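Local coordinates for protein signal peptidase I (Enterococcus faecalis, PDB 4ME8) that probably cleaves hydrophobic N-terminal signal or leader peptides from secreted proteins, as a serine endopeptidase of the S26 family, at residues 98-103 against 126-131. Residues are numbered along the deposited sequence; the frame is centred on the assembly and turned at random.
With EDO (1,2-ethanediol), chain C.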
ATOM      1  N   GLU A  98     -13.515   3.390   1.110  1.00 73.55           N
ATOM      2  CA  GLU A  98     -14.419   3.647  -0.007  1.00 79.61           C
ATOM      3  C   GLU A  98     -13.822   3.090  -1.305  1.00 75.16           C
ATOM      4  O   GLU A  98     -14.507   2.427  -2.076  1.00 78.00           O
ATOM      5  CB  GLU A  98     -14.668   5.170  -0.102  1.00 86.67           C
ATOM      6  CG  GLU A  98     -15.514   5.665  -1.275  1.00 97.88           C
ATOM      7  CD  GLU A  98     -15.838   7.168  -1.213  1.00105.21           C
ATOM      8  OE1 GLU A  98     -15.115   7.938  -0.538  1.00103.33           O
ATOM      9  OE2 GLU A  98     -16.826   7.592  -1.855  1.00113.55           O
ATOM     10  N   ALA A  99     -12.533   3.331  -1.520  1.00 69.37           N
ATOM     11  CA  ALA A  99     -11.863   2.893  -2.744  1.00 67.64           C
ATOM     12  C   ALA A  99     -11.689   1.359  -2.918  1.00 65.96           C
ATOM     13  O   ALA A  99     -11.430   0.899  -4.038  1.00 67.24           O
ATOM     14  CB  ALA A  99     -10.515   3.594  -2.867  1.00 63.51           C
ATOM     15  N   THR A 100     -11.812   0.574  -1.844  1.00 63.66           N
ATOM     16  CA  THR A 100     -11.659  -0.890  -1.951  1.00 61.99           C
ATOM     17  C   THR A 100     -12.922  -1.683  -1.622  1.00 65.52           C
ATOM     18  O   THR A 100     -13.310  -2.543  -2.410  1.00 67.78           O
ATOM     19  CB  THR A 100     -10.503  -1.431  -1.083  1.00 58.09           C
ATOM     20  OG1 THR A 100     -10.676  -1.020   0.278  1.00 57.58           O
ATOM     21  CG2 THR A 100      -9.153  -0.941  -1.620  1.00 55.37           C
ATOM     22  N   GLN A 101     -13.534  -1.407  -0.465  1.00 67.02           N
ATOM     23  CA  GLN A 101     -14.735  -2.129   0.025  1.00 70.43           C
ATOM     24  C   GLN A 101     -14.701  -3.628  -0.246  1.00 70.31           C
ATOM     25  O   GLN A 101     -15.486  -4.148  -1.045  1.00 72.60           O
ATOM     26  CB  GLN A 101     -16.003  -1.532  -0.574  1.00 75.25           C
ATOM     27  CG  GLN A 101     -16.285  -0.129  -0.085  1.00 76.65           C
ATOM     28  CD  GLN A 101     -17.568   0.430  -0.650  1.00 82.12           C
ATOM     29  OE1 GLN A 101     -18.610  -0.234  -0.661  1.00 85.38           O
ATOM     30  NE2 GLN A 101     -17.502   1.662  -1.123  1.00 83.18           N
ATOM     31  N   SER A 102     -13.796  -4.312   0.447  1.00 67.69           N
ATOM     32  CA  SER A 102     -13.453  -5.691   0.132  1.00 67.42           C
ATOM     33  C   SER A 102     -12.794  -6.346   1.351  1.00 64.67           C
ATOM     34  O   SER A 102     -12.098  -5.672   2.103  1.00 64.68           O
ATOM     35  CB  SER A 102     -12.501  -5.688  -1.076  1.00 65.44           C
ATOM     36  OG  SER A 102     -11.844  -6.932  -1.248  1.00 64.64           O
ATOM     37  N   LEU A 103     -13.019  -7.641   1.558  1.00 64.28           N
ATOM     38  CA  LEU A 103     -12.378  -8.349   2.668  1.00 62.48           C
ATOM     39  C   LEU A 103     -10.891  -8.502   2.390  1.00 58.24           C
ATOM     40  O   LEU A 103     -10.056  -8.240   3.258  1.00 57.64           O
ATOM     41  CB  LEU A 103     -13.002  -9.729   2.882  1.00 66.07           C
ATOM     42  N   PHE A 126      -7.188   5.483  -4.688  1.00 55.33           N
ATOM     43  CA  PHE A 126      -7.502   5.000  -6.051  1.00 55.83           C
ATOM     44  C   PHE A 126      -7.794   3.488  -6.171  1.00 55.22           C
ATOM     45  O   PHE A 126      -8.010   2.981  -7.278  1.00 57.03           O
ATOM     46  CB  PHE A 126      -6.479   5.481  -7.110  1.00 55.01           C
ATOM     47  CG  PHE A 126      -5.056   4.981  -6.934  1.00 51.79           C
ATOM     48  CD1 PHE A 126      -4.768   3.675  -6.552  1.00 49.61           C
ATOM     49  CD2 PHE A 126      -3.995   5.818  -7.245  1.00 51.11           C
ATOM     50  CE1 PHE A 126      -3.466   3.236  -6.428  1.00 46.91           C
ATOM     51  CE2 PHE A 126      -2.682   5.386  -7.133  1.00 49.22           C
ATOM     52  CZ  PHE A 126      -2.415   4.089  -6.727  1.00 47.57           C
ATOM     53  N   GLY A 127      -7.815   2.776  -5.047  1.00 52.87           N
ATOM     54  CA  GLY A 127      -8.221   1.372  -5.050  1.00 52.50           C
ATOM     55  C   GLY A 127      -7.103   0.451  -5.491  1.00 49.82           C
ATOM     56  O   GLY A 127      -5.950   0.857  -5.546  1.00 48.57           O
ATOM     57  N   PHE A 128      -7.447  -0.789  -5.821  1.00 50.24           N
ATOM     58  CA  PHE A 128      -6.445  -1.809  -6.135  1.00 48.77           C
ATOM     59  C   PHE A 128      -5.770  -1.571  -7.488  1.00 49.83           C
ATOM     60  O   PHE A 128      -6.362  -0.981  -8.393  1.00 51.44           O
ATOM     61  CB  PHE A 128      -7.061  -3.216  -6.105  1.00 50.32           C
ATOM     62  CG  PHE A 128      -7.651  -3.600  -4.771  1.00 50.07           C
ATOM     63  CD1 PHE A 128      -6.829  -3.841  -3.669  1.00 46.75           C
ATOM     64  CD2 PHE A 128      -9.036  -3.729  -4.612  1.00 52.99           C
ATOM     65  CE1 PHE A 128      -7.374  -4.200  -2.442  1.00 46.39           C
ATOM     66  CE2 PHE A 128      -9.581  -4.082  -3.385  1.00 52.59           C
ATOM     67  CZ  PHE A 128      -8.747  -4.316  -2.300  1.00 49.56           C
ATOM     68  N   VAL A 129      -4.530  -2.054  -7.611  1.00 48.42           N
ATOM     69  CA  VAL A 129      -3.756  -1.937  -8.846  1.00 50.06           C
ATOM     70  C   VAL A 129      -3.708  -3.284  -9.572  1.00 52.63           C
ATOM     71  O   VAL A 129      -3.418  -4.307  -8.958  1.00 51.42           O
ATOM     72  CB  VAL A 129      -2.310  -1.474  -8.538  1.00 47.54           C
ATOM     73  CG1 VAL A 129      -1.459  -1.444  -9.809  1.00 48.70           C
ATOM     74  CG2 VAL A 129      -2.334  -0.116  -7.843  1.00 46.03           C
ATOM     75  N   LYS A 130      -3.983  -3.295 -10.873  1.00 57.04           N
ATOM     76  CA  LYS A 130      -3.884  -4.542 -11.644  1.00 61.10           C
ATOM     77  C   LYS A 130      -2.423  -4.965 -11.760  1.00 59.68           C
ATOM     78  O   LYS A 130      -1.588  -4.180 -12.203  1.00 59.62           O
ATOM     79  CB  LYS A 130      -4.536  -4.414 -13.036  1.00 67.05           C
ATOM     80  CG  LYS A 130      -6.059  -4.407 -12.977  1.00 70.44           C
ATOM     81  CD  LYS A 130      -6.758  -4.716 -14.295  1.00 77.97           C
ATOM     82  CE  LYS A 130      -8.134  -5.324 -14.012  1.00 81.13           C
ATOM     83  NZ  LYS A 130      -9.094  -5.245 -15.148  1.00 88.56           N
ATOM     84  N   GLN A 131      -2.126  -6.193 -11.328  1.00 59.06           N
ATOM     85  CA  GLN A 131      -0.792  -6.793 -11.483  1.00 58.80           C
ATOM     86  C   GLN A 131      -0.257  -6.643 -12.907  1.00 61.84           C
ATOM     87  O   GLN A 131       0.877  -6.210 -13.101  1.00 60.93           O
ATOM     88  CB  GLN A 131      -0.818  -8.286 -11.137  1.00 60.29           C
ATOM     89  CG  GLN A 131      -1.008  -8.609  -9.665  1.00 56.77           C
ATOM     90  CD  GLN A 131      -0.739 -10.073  -9.327  1.00 58.63           C
ATOM     91  OE1 GLN A 131      -0.307 -10.858 -10.159  1.00 60.28           O
ATOM     92  NE2 GLN A 131      -0.995 -10.437  -8.085  1.00 59.74           N
TER
HETATM   93  C1  EDO C 201     -11.309   6.473   2.543  1.00 69.14           C
HETATM   94  O1  EDO C 201     -10.346   7.183   3.345  1.00 56.28           O
HETATM   95  C2  EDO C 201     -11.183   6.857   1.067  1.00 67.42           C
HETATM   96  O2  EDO C 201     -11.147   5.690   0.222  1.00 68.35           O
HETATM   97  O   HOH W   1     -10.395  -0.847  -6.208  1.00 55.44           O
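A water donates to Ala99 O, its oxygen 3.0 Å from that carbonyl oxygen, and the same water accepts a hydrogen bond from Phe128 N at 3.0 Å, joining two backbones that share no direct hydrogen bond. Beside this bridge Gly127 CA comes to 3.4 Å from Ala99 O, and Ala99 CB reaches back to 3.6 Å from Gly127 N. Gly127 turns the chain out of helix 123-126 with a positive phi of 81°. The apolar part of the contact is a CH-pi interaction: Thr100 CG2 sits over one face of the Phe128 ring, 3.7 Å from its centroid and displaced toward the CZ and CE2 rim. Thr100 chi1 of 55° sets OG1 between the backbone N and the carbonyl carbon, where it is hydrogen-bonded to Leu94 O, and leaves CG2 anti to the carbonyl carbon, over the ring. Ser102 CB approaches the edge of the ring near its plane, 4.1 Å from Phe128 CE2, and Ser102 OG is hydrogen-bonded to Thr104 O. In this S26 peptidase the contact ties the loop between strands 92-93 and 109-113 to the turn leading into edge strand 129-130 of the five-stranded antiparallel sheet. Phe126, about 5 Å by side chain from the predicted active-site residue Lys46, points its CB away from the loop. A 1,2-ethanediol, probably from the crystallisation liquor, accepts a hydrogen bond from Ala99 N through O2 and is also hydrogen-bonded to Arg124 O.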